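Local coordinates for subtilisin-like protein (Prochloron didemni, PDB 3ZXY) that is the subtilisin-like domain of PatA, probably a serine endopeptidase that acts in the processing of patellamides, at residues G120-G124 and W125-A129. The protein carries 1 engineered substitution. Numbering follows the deposited sequence.
Sequences GEADG and WLENA
E127 reaches back from the first turn of helix 124-135 to A122, in the loop that leads into it. With chi1 at -74° and an extended chain beyond it, the E127 methylenes run back past D123 O and A122 O. CG comes 4.1 Å from A122 CB, and CD stands 3.7 Å from A122 O. From there OE2 accepts a hydrogen bond from a water 2.8 Å away, and that water in turn accepts one from A122 N at 3.0 Å. This one water thus joins the acid to the incoming chain and should steady the end of an otherwise exposed side chain.

On the inner flank, chi1 of -178° swings L126 CG away from its own N, and chi2 then sets CD2 4.3 Å from A122 CB. L126 is the buried residue here, packing on L158 and on Q91 and I98 of helix 91-103, with A122 touching Q91 and L158 beside it.

N128 folds up beside the G124 carbonyl, its CG 3.2 Å from G124 O, while the bond to that oxygen comes from the N128 backbone N. D123 O receives the E127 N-H almost straight at 3.0 Å, plus a weak bond from L126 N. The D123 carboxylate makes no capping bond, although D123 occupies the N-cap; separately, the backbone N of D123 donates a hydrogen bond to Q91 OE1. This is a surface helix N-terminus of the subtilase fold, begun by those backbone bonds and joined to the loop after strand 115-117 by the E127 water bridge and the A122-L126 contact.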
ATOM      1  N   GLY A 120       7.024 -14.960 -10.886  1.00 18.68           N
ATOM      2  CA  GLY A 120       5.770 -14.474 -10.322  1.00 18.41           C
ATOM      3  C   GLY A 120       4.818 -15.599  -9.948  1.00 19.13           C
ATOM      4  O   GLY A 120       3.610 -15.356  -9.768  1.00 19.68           O
ATOM      5  N   GLU A 121       5.349 -16.814  -9.841  1.00 20.11           N
ATOM      6  CA  GLU A 121       4.602 -17.973  -9.320  1.00 21.37           C
ATOM      7  C   GLU A 121       4.292 -17.770  -7.842  1.00 20.51           C
ATOM      8  O   GLU A 121       5.048 -17.140  -7.119  1.00 19.34           O
ATOM      9  CB  GLU A 121       5.368 -19.296  -9.529  1.00 23.46           C
ATOM     10  CG  GLU A 121       6.594 -19.557  -8.627  1.00 24.11           C
ATOM     11  CD  GLU A 121       7.867 -18.830  -9.059  1.00 24.48           C
ATOM     12  OE1 GLU A 121       7.818 -18.100 -10.066  1.00 23.61           O
ATOM     13  OE2 GLU A 121       8.941 -18.983  -8.396  1.00 25.56           O
ATOM     14  N   ALA A 122       3.159 -18.305  -7.406  1.00 21.31           N
ATOM     15  CA  ALA A 122       2.737 -18.182  -6.016  1.00 20.77           C
ATOM     16  C   ALA A 122       2.002 -19.447  -5.608  1.00 22.27           C
ATOM     17  O   ALA A 122       1.515 -20.204  -6.454  1.00 23.07           O
ATOM     18  CB  ALA A 122       1.847 -16.976  -5.839  1.00 20.12           C
ATOM     19  N   ASP A 123       1.961 -19.674  -4.303  1.00 22.76           N
ATOM     20  CA  ASP A 123       1.218 -20.796  -3.743  1.00 25.04           C
ATOM     21  C   ASP A 123      -0.257 -20.606  -4.057  1.00 24.49           C
ATOM     22  O   ASP A 123      -0.751 -19.467  -4.146  1.00 22.11           O
ATOM     23  CB  ASP A 123       1.426 -20.869  -2.230  1.00 27.21           C
ATOM     24  CG  ASP A 123       2.865 -21.233  -1.844  1.00 30.10           C
ATOM     25  OD1 ASP A 123       3.526 -22.037  -2.562  1.00 33.19           O
ATOM     26  OD2 ASP A 123       3.344 -20.714  -0.803  1.00 32.09           O
ATOM     27  N   GLY A 124      -0.958 -21.720  -4.216  1.00 25.74           N
ATOM     28  CA  GLY A 124      -2.357 -21.694  -4.582  1.00 26.46           C
ATOM     29  C   GLY A 124      -3.222 -20.909  -3.610  1.00 25.90           C
ATOM     30  O   GLY A 124      -4.178 -20.263  -4.032  1.00 25.66           O
ATOM     31  N   TRP A 125      -2.895 -20.947  -2.316  1.00 26.22           N
ATOM     32  CA  TRP A 125      -3.687 -20.220  -1.319  1.00 26.65           C
ATOM     33  C   TRP A 125      -3.617 -18.741  -1.579  1.00 23.32           C
ATOM     34  O   TRP A 125      -4.623 -18.025  -1.439  1.00 21.98           O
ATOM     35  CB  TRP A 125      -3.184 -20.452   0.099  1.00 29.70           C
ATOM     36  CG  TRP A 125      -3.213 -21.860   0.591  1.00 34.60           C
ATOM     37  CD1 TRP A 125      -2.125 -22.697   0.825  1.00 36.71           C
ATOM     38  CD2 TRP A 125      -4.393 -22.652   0.959  1.00 38.39           C
ATOM     39  NE1 TRP A 125      -2.540 -23.913   1.290  1.00 39.78           N
ATOM     40  CE2 TRP A 125      -3.890 -23.958   1.393  1.00 40.58           C
ATOM     41  CE3 TRP A 125      -5.766 -22.418   0.971  1.00 39.60           C
ATOM     42  CZ2 TRP A 125      -4.737 -24.970   1.816  1.00 43.78           C
ATOM     43  CZ3 TRP A 125      -6.615 -23.449   1.397  1.00 42.00           C
ATOM     44  CH2 TRP A 125      -6.111 -24.694   1.809  1.00 43.97           C
ATOM     45  N   LEU A 126      -2.422 -18.255  -1.926  1.00 21.06           N
ATOM     46  CA  LEU A 126      -2.232 -16.829  -2.181  1.00 19.19           C
ATOM     47  C   LEU A 126      -2.884 -16.445  -3.505  1.00 19.24           C
ATOM     48  O   LEU A 126      -3.530 -15.404  -3.582  1.00 18.00           O
ATOM     49  CB  LEU A 126      -0.742 -16.428  -2.159  1.00 18.14           C
ATOM     50  CG  LEU A 126      -0.451 -14.941  -2.363  1.00 16.50           C
ATOM     51  CD1 LEU A 126      -1.188 -14.070  -1.340  1.00 16.26           C
ATOM     52  CD2 LEU A 126       1.042 -14.693  -2.274  1.00 15.92           C
ATOM     53  N   GLU A 127      -2.739 -17.286  -4.530  1.00 20.46           N
ATOM     54  CA  GLU A 127      -3.401 -17.044  -5.814  1.00 21.42           C
ATOM     55  C   GLU A 127      -4.906 -16.891  -5.609  1.00 21.32           C
ATOM     56  O   GLU A 127      -5.531 -15.995  -6.168  1.00 20.35           O
ATOM     57  CB  GLU A 127      -3.129 -18.185  -6.793  1.00 24.21           C
ATOM     58  CG  GLU A 127      -1.723 -18.184  -7.372  1.00 25.84           C
ATOM     59  CD  GLU A 127      -1.491 -19.340  -8.339  1.00 30.14           C
ATOM     60  OE1 GLU A 127      -2.083 -20.421  -8.156  1.00 34.77           O
ATOM     61  OE2 GLU A 127      -0.687 -19.157  -9.284  1.00 35.21           O
ATOM     62  N   ASN A 128      -5.471 -17.755  -4.773  1.00 21.79           N
ATOM     63  CA  ASN A 128      -6.907 -17.752  -4.518  1.00 22.73           C
ATOM     64  C   ASN A 128      -7.341 -16.501  -3.777  1.00 21.20           C
ATOM     65  O   ASN A 128      -8.406 -15.954  -4.050  1.00 21.13           O
ATOM     66  CB  ASN A 128      -7.309 -18.985  -3.701  1.00 24.98           C
ATOM     67  CG  ASN A 128      -7.300 -20.270  -4.520  1.00 27.59           C
ATOM     68  OD1 ASN A 128      -7.081 -20.255  -5.734  1.00 29.44           O
ATOM     69  ND2 ASN A 128      -7.547 -21.389  -3.855  1.00 29.85           N
ATOM     70  N   ALA A 129      -6.522 -16.045  -2.832  1.00 19.76           N
ATOM     71  CA  ALA A 129      -6.862 -14.847  -2.071  1.00 18.93           C
ATOM     72  C   ALA A 129      -6.819 -13.621  -2.976  1.00 18.04           C
ATOM     73  O   ALA A 129      -7.654 -12.722  -2.865  1.00 17.84           O
ATOM     74  CB  ALA A 129      -5.930 -14.676  -0.882  1.00 18.39           C
TER
HETATM   75  O   HOH W   1       1.920 -20.113  -9.413  1.00 32.27           O